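Local coordinates for protein beta-galactosidase (Marinomonas sp. ef1, PDB 6Y2K) that hydrolyses terminal beta-D-galactosyl residues of beta-galactosides as a cold-active, hexameric glycoside hydrolase of family GH42, at residues Q22-I27 against D59-Q64; G47-E52 against V121-E126; K176-V181 against M185-F190; F436-R441 against T586-S591. All coordinates share one frame; numbering follows the deposited sequence. Where two conformers were deposited one is given.

How the contacts relate
From the N terminus, contact 1 closes a loop of 31 residues that carries the chain from helix 17-27 through strand 29-34 to the end of helix 52-63. Contact 2 starts within that loop, at 47-52, and closes later on helix 111-128, so the two cross; their centres lie about 24 Å apart, and together they tie successive outer elements of the barrel. Contact 3 follows in series, a tight local turn after helix 171-178 at a surface shared with a second subunit, about 61 Å from contact 1 between centres. Contact 4, last in sequence, spans 144 residues and joins helices 435-448 and 585-598 in the trimerisation domain, about 39 Å from contact 3 between centres.

Contact 1: residues Q22-I27 against D59-Q64; sequences QHMRRI and DILHSQ
Q64 pushes its amide into the angle between Q22 and R25, and this is where the contact is close. Its chain is bent at CG (chi2 -60°), which swings the amide back toward helix 17-27 and sets Q64 OE1 3.6 Å from Q22 CG. The two glutamine amides stand almost perpendicular, 87° between planes, and do not bond directly; a water bridges them instead, accepting from Q22 NE2 at 3.0 Å and from Q64 NE2 at the same length. R25, deposited in two conformers, is less certain: in one conformer its extended chain runs across Q64, and the Q64 carbonyl O sits 3.3 Å above one face of the guanidinium, toward its rim, in a poor direction for a bond from NE. The R25 side is exposed. Looser in another way is the buried flank, where M24 SD and L61 CD2 only just meet at 4.5 Å. Shortening Q64 to alanine is likely to leave the bridging water with one donor fewer and a gap beside Q22 CG. Both helices belong to the outer layer of the barrel: M24 reaches inward to I29 and V32 of strand 29-34, while I60 and Q64 lean on A21 of helix 17-27, which makes this the seam between the first two barrel helices.

Contact 2: residues G47-E52 against V121-E126; sequences GELHWE and VTMMAE
W51 lays the far end of its indole against M124, with CH2 3.5 Å from M124 CG and CZ3 of the same ring 3.8 Å from that methylene. The approach is oblique, and it is the six-membered ring that makes it. W51 turns its CG away from its own carbonyl carbon (chi1 -64°), and from there the ring reaches out to the helix. A second, lighter touch comes from the neighbouring helical residue: W51 CZ2 lies 4.3 Å from M123 CB, so the end of the indole meets M123 at CB and M124 at CG. The outer part of M123 goes to a different partner. Its chain bends at the thioether (chi3 -67°), and M123 SD comes 3.7 Å from L49 CD1, the two side chains meeting at a slant. Backbones stay well apart, 9.3 Å between W51 CA and M124 CA, so long side chains span the whole distance. No hydrogen bond crosses here; the evidence is for apolar contact alone, with 184 Å² buried in total. Residues 47-52 lie in the loop between helix 39-42 and helix 52-63, and H50 pairs through its backbone with I42. The opposing helix 111-128 follows strand 67-71 in the barrel, with V121 and A125 turned to helix 205-233 and M124 also on P73. The contact therefore joins the loop entering helix 52-63 to helix 111-128.

Contact 3: residues K176-V181 against M185-F190; sequences KAWGNV and MDYRSF
The ring of Y187 meets the N180 amide at its edge: ND2 lies near the ring plane, 3.4 Å from CE2, with the amide turned 83° against the ring. One face of Y187 carries the M185 carbonyl O, 3.2 Å above its centre, and a water lies at another part of the edge, 2.7 Å from Y187 OH. W178 receives N180 OD1 in the plane at its edge and touches Y187 obliquely, CZ3 to CE2 at 4.0 Å. N180 holds CG anti to its carbonyl carbon (chi1 -75°), which turns the amide toward Y187 and M185. Between backbones, M185 N gives N180 O a weak, bent bond of 2.8 Å (123°), closing the turn after G179, whose positive phi ends helix 171-178. W178 NE1 bonds to D210, and D186, lying over the N180-V181 peptide, bonds through OD2 to S40 of the second subunit. Replacing N180 with a leucine would probably deprive N175 OD1 of its donor and leave N204 ND2 with one acceptor fewer, W178 O remaining. The chemistry is thus that of a buried amide with both ends used, ND2 donating and OD1 accepting, which fixes its rotation and pins a turn bordering the subunit interface.

Contact 4: residues F436-R441 against T586-S591; sequences FFWCYR and TLLKAS
Two torsion choices bring W438 and L588 together. In W438 the ring swings out on a CG anti to the backbone N (chi1 175°), which carries the far end of the indole toward helix 585-598; in L588 CG stands beside the backbone N (chi1 -78°) and the two methyls fork across the gap. L588 CD2 meets W438 CH2 at 3.8 Å, obliquely to the ring, while its other branch, CD1, comes 3.7 Å from the R441 carbonyl O. R441 contributes its backbone, for its side chain leads off to a salt bridge with E282, and NH1 pairs with E444 too. L588 also packs on M442 and A445 of helix 435-448 and on I583 in strand 581-583, and a salt bridge from K589 to E448 ties helices 435-448 and 585-598 together as well. Between the two segments themselves the chemistry implied is apolar: no hydrogen bond crosses, W438 NE1 is engaged by P471 O, and the forked leucine meets its partners by shape, leaving the polar link between the helices to the K589 bridge.

Contact 1: residues Q22-I27 against D59-Q64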
# COMPACT_ATOMS: atom_id res chain seq x y z
N GLN A 22 -51.27 22.55 17.64
CA GLN A 22 -52.15 21.74 16.78
C GLN A 22 -51.33 20.83 15.86
O GLN A 22 -51.62 19.64 15.73
CB GLN A 22 -53.08 22.63 15.95
CG GLN A 22 -54.14 23.34 16.79
CD GLN A 22 -54.93 24.39 16.03
OE1 GLN A 22 -54.44 25.02 15.09
NE2 GLN A 22 -56.17 24.59 16.46
N HIS A 23 -50.29 21.39 15.26
CA HIS A 23 -49.37 20.65 14.39
C HIS A 23 -48.68 19.52 15.19
O HIS A 23 -48.66 18.37 14.74
CB HIS A 23 -48.35 21.63 13.79
CG HIS A 23 -47.62 21.12 12.58
ND1 HIS A 23 -46.91 21.94 11.75
CD2 HIS A 23 -47.49 19.87 12.07
CE1 HIS A 23 -46.36 21.23 10.78
NE2 HIS A 23 -46.71 19.96 10.95
N MET A 24 -48.19 19.82 16.39
CA MET A 24 -47.61 18.78 17.27
C MET A 24 -48.58 17.59 17.47
O MET A 24 -48.20 16.43 17.32
CB MET A 24 -47.24 19.37 18.63
CG MET A 24 -46.01 20.27 18.61
SD MET A 24 -45.84 21.23 20.12
CE MET A 24 -44.58 22.41 19.61
N ARG A 25 -49.82 17.92 17.78
CA ARG A 25 -50.86 16.91 17.98
C ARG A 25 -51.05 16.05 16.72
O ARG A 25 -51.10 14.83 16.81
CB ARG A 25 -52.19 17.56 18.41
CG ARG A 25 -53.30 16.59 18.79
CD ARG A 25 -54.57 17.34 19.20
NE ARG A 25 -55.47 16.48 19.96
CZ ARG A 25 -56.60 16.89 20.54
NH1 ARG A 25 -56.97 18.16 20.45
NH2 ARG A 25 -57.35 16.03 21.21
N ARG A 26 -51.11 16.70 15.55
CA ARG A 26 -51.29 15.98 14.27
C ARG A 26 -50.21 14.94 14.02
O ARG A 26 -50.49 13.86 13.51
CB ARG A 26 -51.34 16.95 13.07
CG ARG A 26 -52.61 17.80 13.02
CD ARG A 26 -52.85 18.43 11.65
NE ARG A 26 -51.87 19.45 11.26
CZ ARG A 26 -51.86 20.73 11.64
NH1 ARG A 26 -50.91 21.55 11.19
NH2 ARG A 26 -52.79 21.22 12.48
N ILE A 27 -48.97 15.27 14.38
CA ILE A 27 -47.84 14.36 14.24
C ILE A 27 -47.95 13.15 15.18
O ILE A 27 -47.49 12.06 14.83
CB ILE A 27 -46.49 15.11 14.42
CG1 ILE A 27 -46.28 16.07 13.23
CG2 ILE A 27 -45.31 14.16 14.54
CD1 ILE A 27 -45.30 17.19 13.49
N ASP A 59 -51.24 27.15 28.91
CA ASP A 59 -52.68 26.99 28.63
C ASP A 59 -52.95 26.52 27.20
O ASP A 59 -53.77 25.63 27.00
CB ASP A 59 -53.47 28.28 28.94
CG ASP A 59 -53.67 28.52 30.45
OD1 ASP A 59 -53.36 27.63 31.28
OD2 ASP A 59 -54.13 29.63 30.80
N ILE A 60 -52.24 27.08 26.22
CA ILE A 60 -52.40 26.68 24.82
C ILE A 60 -52.01 25.20 24.62
O ILE A 60 -52.76 24.44 24.00
CB ILE A 60 -51.62 27.61 23.86
CG1 ILE A 60 -52.34 28.97 23.79
CG2 ILE A 60 -51.50 27.01 22.46
CD1 ILE A 60 -51.50 30.10 23.23
N LEU A 61 -50.87 24.80 25.18
CA LEU A 61 -50.41 23.41 25.11
C LEU A 61 -51.40 22.46 25.79
O LEU A 61 -51.72 21.41 25.24
CB LEU A 61 -49.01 23.27 25.73
CG LEU A 61 -47.88 24.02 25.00
CD1 LEU A 61 -46.63 24.10 25.85
CD2 LEU A 61 -47.58 23.38 23.65
N HIS A 62 -51.91 22.84 26.96
CA HIS A 62 -52.93 22.06 27.67
C HIS A 62 -54.21 21.88 26.85
O HIS A 62 -54.78 20.79 26.82
CB HIS A 62 -53.27 22.69 29.01
CG HIS A 62 -54.13 21.83 29.88
ND1 HIS A 62 -53.73 20.59 30.33
CD2 HIS A 62 -55.37 22.03 30.39
CE1 HIS A 62 -54.69 20.07 31.08
NE2 HIS A 62 -55.70 20.92 31.13
N SER A 63 -54.64 22.94 26.17
CA SER A 63 -55.88 22.92 25.37
C SER A 63 -55.85 21.94 24.19
O SER A 63 -56.90 21.52 23.70
CB SER A 63 -56.21 24.32 24.86
OG SER A 63 -55.35 24.68 23.80
N GLN A 64 -54.64 21.58 23.73
CA GLN A 64 -54.46 20.56 22.70
C GLN A 64 -54.16 19.17 23.26
O GLN A 64 -53.88 18.26 22.49
CB GLN A 64 -53.36 21.00 21.73
CG GLN A 64 -53.70 22.29 21.01
CD GLN A 64 -54.96 22.17 20.18
OE1 GLN A 64 -55.19 21.16 19.52
NE2 GLN A 64 -55.78 23.21 20.20
O HOH W 1 -57.99 23.05 18.20

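Contact 2: residues G47-E52 against V121-E126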
# COMPACT_ATOMS: atom_id res chain seq x y z
N GLY A 47 -35.93 41.66 39.88
CA GLY A 47 -37.17 42.06 40.50
C GLY A 47 -38.30 42.39 39.54
O GLY A 47 -39.42 42.61 39.99
N GLU A 48 -38.02 42.42 38.24
CA GLU A 48 -39.03 42.74 37.22
C GLU A 48 -39.32 41.45 36.45
O GLU A 48 -38.55 41.04 35.57
CB GLU A 48 -38.56 43.88 36.32
CG GLU A 48 -38.21 45.16 37.09
CD GLU A 48 -39.42 45.96 37.59
OE1 GLU A 48 -39.68 46.01 38.82
OE2 GLU A 48 -40.12 46.55 36.74
N LEU A 49 -40.42 40.80 36.81
CA LEU A 49 -40.72 39.45 36.38
C LEU A 49 -41.79 39.42 35.32
O LEU A 49 -42.72 40.22 35.35
CB LEU A 49 -41.15 38.60 37.57
CG LEU A 49 -40.09 38.50 38.67
CD1 LEU A 49 -40.72 37.98 39.96
CD2 LEU A 49 -38.94 37.61 38.24
N HIS A 50 -41.64 38.48 34.39
CA HIS A 50 -42.54 38.32 33.26
C HIS A 50 -42.95 36.85 33.15
O HIS A 50 -42.19 36.02 32.61
CB HIS A 50 -41.88 38.80 31.97
CG HIS A 50 -41.44 40.24 32.01
ND1 HIS A 50 -42.26 41.28 31.65
CD2 HIS A 50 -40.26 40.80 32.37
CE1 HIS A 50 -41.61 42.42 31.78
NE2 HIS A 50 -40.40 42.16 32.22
N TRP A 51 -44.12 36.53 33.71
CA TRP A 51 -44.71 35.19 33.66
C TRP A 51 -45.82 35.05 32.61
O TRP A 51 -46.21 33.93 32.29
CB TRP A 51 -45.30 34.81 35.01
CG TRP A 51 -44.33 34.67 36.13
CD1 TRP A 51 -44.32 35.38 37.30
CD2 TRP A 51 -43.22 33.77 36.20
NE1 TRP A 51 -43.27 34.96 38.10
CE2 TRP A 51 -42.59 33.97 37.45
CE3 TRP A 51 -42.71 32.79 35.33
CZ2 TRP A 51 -41.46 33.24 37.84
CZ3 TRP A 51 -41.60 32.06 35.73
CH2 TRP A 51 -40.99 32.29 36.98
N GLU A 52 -46.35 36.17 32.11
CA GLU A 52 -47.50 36.13 31.19
C GLU A 52 -47.28 35.20 29.98
O GLU A 52 -48.18 34.43 29.62
CB GLU A 52 -47.85 37.55 30.72
CG GLU A 52 -49.06 37.67 29.81
CD GLU A 52 -49.21 39.08 29.27
OE1 GLU A 52 -48.84 39.31 28.09
OE2 GLU A 52 -49.67 39.97 30.03
N VAL A 121 -36.21 28.79 41.56
CA VAL A 121 -36.92 27.51 41.50
C VAL A 121 -38.14 27.53 42.43
O VAL A 121 -39.19 26.99 42.07
CB VAL A 121 -36.00 26.31 41.80
CG1 VAL A 121 -36.80 25.01 41.88
CG2 VAL A 121 -34.94 26.19 40.71
N THR A 122 -38.01 28.16 43.59
CA THR A 122 -39.16 28.36 44.48
C THR A 122 -40.24 29.22 43.81
O THR A 122 -41.41 28.84 43.84
CB THR A 122 -38.75 28.99 45.82
OG1 THR A 122 -37.81 28.13 46.48
CG2 THR A 122 -39.97 29.20 46.74
N MET A 123 -39.85 30.34 43.21
CA MET A 123 -40.80 31.17 42.46
C MET A 123 -41.56 30.37 41.41
O MET A 123 -42.79 30.44 41.35
CB MET A 123 -40.10 32.35 41.77
CG MET A 123 -39.79 33.55 42.66
SD MET A 123 -39.42 35.01 41.65
CE MET A 123 -37.89 34.52 40.89
N MET A 124 -40.83 29.62 40.58
CA MET A 124 -41.44 28.81 39.51
C MET A 124 -42.32 27.69 40.01
O MET A 124 -43.41 27.48 39.48
CB MET A 124 -40.38 28.17 38.61
CG MET A 124 -40.04 28.95 37.36
SD MET A 124 -39.06 27.95 36.22
CE MET A 124 -40.15 27.61 34.85
N ALA A 125 -41.81 26.94 40.99
CA ALA A 125 -42.54 25.82 41.59
C ALA A 125 -43.83 26.25 42.30
O ALA A 125 -44.82 25.52 42.29
CB ALA A 125 -41.64 25.07 42.55
N GLU A 126 -43.81 27.42 42.95
CA GLU A 126 -45.01 27.95 43.60
C GLU A 126 -46.05 28.36 42.55
O GLU A 126 -47.22 28.04 42.70
CB GLU A 126 -44.65 29.08 44.58
CG GLU A 126 -44.02 28.52 45.85
CD GLU A 126 -43.45 29.56 46.80
OE1 GLU A 126 -43.11 30.68 46.37
OE2 GLU A 126 -43.32 29.24 48.00

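Contact 3: residues K176-V181 against M185-F190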
# COMPACT_ATOMS: atom_id res chain seq x y z
N LYS A 176 -2.42 9.69 55.59
CA LYS A 176 -2.24 8.25 55.56
C LYS A 176 -2.96 7.61 54.36
O LYS A 176 -2.38 6.77 53.67
CB LYS A 176 -2.74 7.61 56.86
CG LYS A 176 -2.25 6.18 57.04
CD LYS A 176 -2.95 5.48 58.20
CE LYS A 176 -2.65 3.99 58.18
NZ LYS A 176 -3.27 3.30 59.35
N ALA A 177 -4.21 8.02 54.14
CA ALA A 177 -5.00 7.53 53.00
C ALA A 177 -4.41 7.88 51.62
O ALA A 177 -4.46 7.06 50.71
CB ALA A 177 -6.43 8.04 53.11
N TRP A 178 -3.86 9.09 51.48
CA TRP A 178 -3.26 9.55 50.21
C TRP A 178 -1.80 9.10 50.02
O TRP A 178 -1.25 9.23 48.91
CB TRP A 178 -3.30 11.09 50.14
CG TRP A 178 -4.65 11.72 49.93
CD1 TRP A 178 -5.88 11.15 50.13
CD2 TRP A 178 -4.89 13.07 49.52
NE1 TRP A 178 -6.87 12.06 49.84
CE2 TRP A 178 -6.29 13.24 49.47
CE3 TRP A 178 -4.07 14.14 49.16
CZ2 TRP A 178 -6.88 14.45 49.08
CZ3 TRP A 178 -4.66 15.35 48.79
CH2 TRP A 178 -6.05 15.49 48.76
N GLY A 179 -1.14 8.63 51.08
CA GLY A 179 0.29 8.30 51.03
C GLY A 179 1.19 9.52 50.84
O GLY A 179 2.19 9.46 50.12
N ASN A 180 0.86 10.61 51.54
CA ASN A 180 1.53 11.90 51.33
C ASN A 180 2.96 11.98 51.86
O ASN A 180 3.63 13.01 51.68
CB ASN A 180 0.68 13.05 51.89
CG ASN A 180 -0.53 13.37 51.01
OD1 ASN A 180 -0.53 13.08 49.80
ND2 ASN A 180 -1.55 13.99 51.61
N VAL A 181 3.45 10.92 52.51
CA VAL A 181 4.89 10.78 52.75
C VAL A 181 5.69 10.84 51.43
O VAL A 181 6.81 11.38 51.38
CB VAL A 181 5.22 9.48 53.53
CG1 VAL A 181 4.90 8.23 52.71
CG2 VAL A 181 6.68 9.49 53.98
N MET A 185 4.60 15.34 50.42
CA MET A 185 3.31 16.00 50.17
C MET A 185 2.51 16.31 51.45
O MET A 185 1.48 16.99 51.38
CB MET A 185 2.47 15.16 49.20
CG MET A 185 2.93 15.22 47.74
SD MET A 185 1.86 14.33 46.57
CE MET A 185 2.14 12.62 47.04
N ASP A 186 2.97 15.81 52.60
CA ASP A 186 2.21 15.89 53.87
C ASP A 186 1.68 17.29 54.20
O ASP A 186 2.44 18.26 54.19
CB ASP A 186 3.06 15.40 55.05
CG ASP A 186 3.32 13.90 55.02
OD1 ASP A 186 2.35 13.12 54.93
OD2 ASP A 186 4.52 13.51 55.10
N TYR A 187 0.39 17.36 54.49
CA TYR A 187 -0.28 18.60 54.92
C TYR A 187 -0.41 18.67 56.44
O TYR A 187 -0.73 17.68 57.09
CB TYR A 187 -1.67 18.70 54.27
CG TYR A 187 -1.58 18.57 52.77
CD1 TYR A 187 -1.18 19.66 51.98
CD2 TYR A 187 -1.85 17.37 52.14
CE1 TYR A 187 -1.08 19.55 50.61
CE2 TYR A 187 -1.76 17.25 50.76
CZ TYR A 187 -1.36 18.34 50.00
OH TYR A 187 -1.25 18.22 48.63
N ARG A 188 -0.17 19.87 56.99
CA ARG A 188 -0.38 20.14 58.41
C ARG A 188 -1.86 20.34 58.76
O ARG A 188 -2.25 20.19 59.93
CB ARG A 188 0.37 21.41 58.82
CG ARG A 188 1.88 21.35 58.66
CD ARG A 188 2.53 22.53 59.36
NE ARG A 188 2.04 23.81 58.86
CZ ARG A 188 2.18 24.99 59.48
NH1 ARG A 188 2.83 25.08 60.64
NH2 ARG A 188 1.68 26.09 58.92
N SER A 189 -2.66 20.72 57.77
CA SER A 189 -4.08 21.00 57.97
C SER A 189 -4.81 20.91 56.63
O SER A 189 -4.19 20.95 55.56
CB SER A 189 -4.25 22.42 58.54
OG SER A 189 -3.81 23.41 57.61
N PHE A 190 -6.14 20.82 56.68
CA PHE A 190 -6.92 20.82 55.45
C PHE A 190 -6.73 22.10 54.65
O PHE A 190 -6.72 22.03 53.42
CB PHE A 190 -8.40 20.58 55.74
CG PHE A 190 -8.68 19.21 56.30
CD1 PHE A 190 -8.51 18.08 55.51
CD2 PHE A 190 -9.13 19.05 57.61
CE1 PHE A 190 -8.77 16.81 56.01
CE2 PHE A 190 -9.38 17.78 58.12
CZ PHE A 190 -9.20 16.66 57.32
O HOH W 2 -1.27 15.64 47.75

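Contact 4: residues F436-R441 against T586-S591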
# COMPACT_ATOMS: atom_id res chain seq x y z
N PHE A 436 -14.10 3.55 29.71
CA PHE A 436 -15.32 3.66 28.91
C PHE A 436 -15.23 2.89 27.59
O PHE A 436 -16.18 2.21 27.20
CB PHE A 436 -15.67 5.13 28.63
CG PHE A 436 -17.04 5.31 28.06
CD1 PHE A 436 -17.27 5.13 26.70
CD2 PHE A 436 -18.11 5.63 28.88
CE1 PHE A 436 -18.54 5.27 26.18
CE2 PHE A 436 -19.38 5.78 28.36
CZ PHE A 436 -19.60 5.60 27.01
N PHE A 437 -14.08 2.99 26.91
CA PHE A 437 -13.89 2.29 25.63
C PHE A 437 -13.99 0.78 25.85
O PHE A 437 -14.65 0.08 25.08
CB PHE A 437 -12.52 2.60 25.00
CG PHE A 437 -12.33 4.02 24.51
CD1 PHE A 437 -13.18 5.07 24.85
CD2 PHE A 437 -11.19 4.31 23.76
CE1 PHE A 437 -12.93 6.36 24.41
CE2 PHE A 437 -10.93 5.60 23.32
CZ PHE A 437 -11.80 6.63 23.65
N TRP A 438 -13.32 0.29 26.89
CA TRP A 438 -13.32 -1.14 27.21
C TRP A 438 -14.74 -1.64 27.52
O TRP A 438 -15.15 -2.67 26.99
CB TRP A 438 -12.35 -1.43 28.36
CG TRP A 438 -12.35 -2.86 28.85
CD1 TRP A 438 -12.66 -3.29 30.09
CD2 TRP A 438 -12.02 -4.04 28.09
NE1 TRP A 438 -12.55 -4.65 30.18
CE2 TRP A 438 -12.16 -5.15 28.96
CE3 TRP A 438 -11.63 -4.27 26.76
CZ2 TRP A 438 -11.92 -6.47 28.55
CZ3 TRP A 438 -11.39 -5.59 26.35
CH2 TRP A 438 -11.55 -6.68 27.25
N CYS A 439 -15.48 -0.89 28.35
CA CYS A 439 -16.88 -1.22 28.65
C CYS A 439 -17.72 -1.27 27.37
O CYS A 439 -18.48 -2.23 27.14
CB CYS A 439 -17.49 -0.23 29.65
SG CYS A 439 -16.85 -0.30 31.35
N TYR A 440 -17.54 -0.26 26.52
CA TYR A 440 -18.27 -0.15 25.26
C TYR A 440 -17.95 -1.32 24.32
O TYR A 440 -18.86 -1.85 23.69
CB TYR A 440 -17.94 1.17 24.56
CG TYR A 440 -18.84 1.51 23.40
CD1 TYR A 440 -18.53 1.08 22.10
CD2 TYR A 440 -19.99 2.27 23.59
CE1 TYR A 440 -19.36 1.41 21.04
CE2 TYR A 440 -20.81 2.60 22.52
CZ TYR A 440 -20.49 2.16 21.25
OH TYR A 440 -21.30 2.50 20.19
N ARG A 441 -16.68 -1.71 24.23
CA ARG A 441 -16.28 -2.83 23.36
C ARG A 441 -16.72 -4.21 23.91
O ARG A 441 -17.02 -5.12 23.11
CB ARG A 441 -14.78 -2.79 23.08
CG ARG A 441 -14.32 -1.55 22.31
CD ARG A 441 -14.96 -1.44 20.94
NE ARG A 441 -14.64 -0.18 20.27
CZ ARG A 441 -15.17 0.23 19.12
NH1 ARG A 441 -16.06 -0.52 18.47
NH2 ARG A 441 -14.82 1.40 18.59
N THR A 586 -13.08 -10.71 18.48
CA THR A 586 -13.30 -12.12 18.19
C THR A 586 -13.30 -12.96 19.46
O THR A 586 -14.22 -13.75 19.69
CB THR A 586 -12.25 -12.66 17.18
OG1 THR A 586 -12.49 -12.07 15.91
CG2 THR A 586 -12.32 -14.18 17.04
N LEU A 587 -12.27 -12.78 20.28
CA LEU A 587 -12.13 -13.52 21.52
C LEU A 587 -13.18 -13.11 22.56
O LEU A 587 -13.64 -13.95 23.33
CB LEU A 587 -10.72 -13.36 22.08
CG LEU A 587 -9.62 -14.06 21.27
CD1 LEU A 587 -8.25 -13.61 21.73
CD2 LEU A 587 -9.74 -15.57 21.39
N LEU A 588 -13.55 -11.83 22.59
CA LEU A 588 -14.65 -11.37 23.45
C LEU A 588 -15.93 -12.14 23.13
O LEU A 588 -16.60 -12.64 24.04
CB LEU A 588 -14.90 -9.86 23.31
CG LEU A 588 -13.93 -8.92 24.04
CD1 LEU A 588 -14.18 -7.48 23.61
CD2 LEU A 588 -14.02 -9.04 25.55
N LYS A 589 -16.26 -12.24 21.84
CA LYS A 589 -17.45 -13.00 21.42
C LYS A 589 -17.34 -14.49 21.73
O LYS A 589 -18.29 -15.08 22.25
CB LYS A 589 -17.77 -12.74 19.96
CG LYS A 589 -18.37 -11.36 19.73
CD LYS A 589 -18.77 -11.13 18.29
CE LYS A 589 -17.56 -11.13 17.38
NZ LYS A 589 -17.76 -10.26 16.19
N ALA A 590 -16.17 -15.09 21.45
CA ALA A 590 -15.95 -16.51 21.77
C ALA A 590 -16.19 -16.78 23.26
O ALA A 590 -16.89 -17.73 23.62
CB ALA A 590 -14.55 -16.96 21.37
N SER A 591 -15.62 -15.92 24.10
CA SER A 591 -15.69 -16.06 25.56
C SER A 591 -17.12 -15.83 26.07
O SER A 591 -17.62 -16.60 26.88
CB SER A 591 -14.70 -15.11 26.26
OG SER A 591 -13.36 -15.31 25.81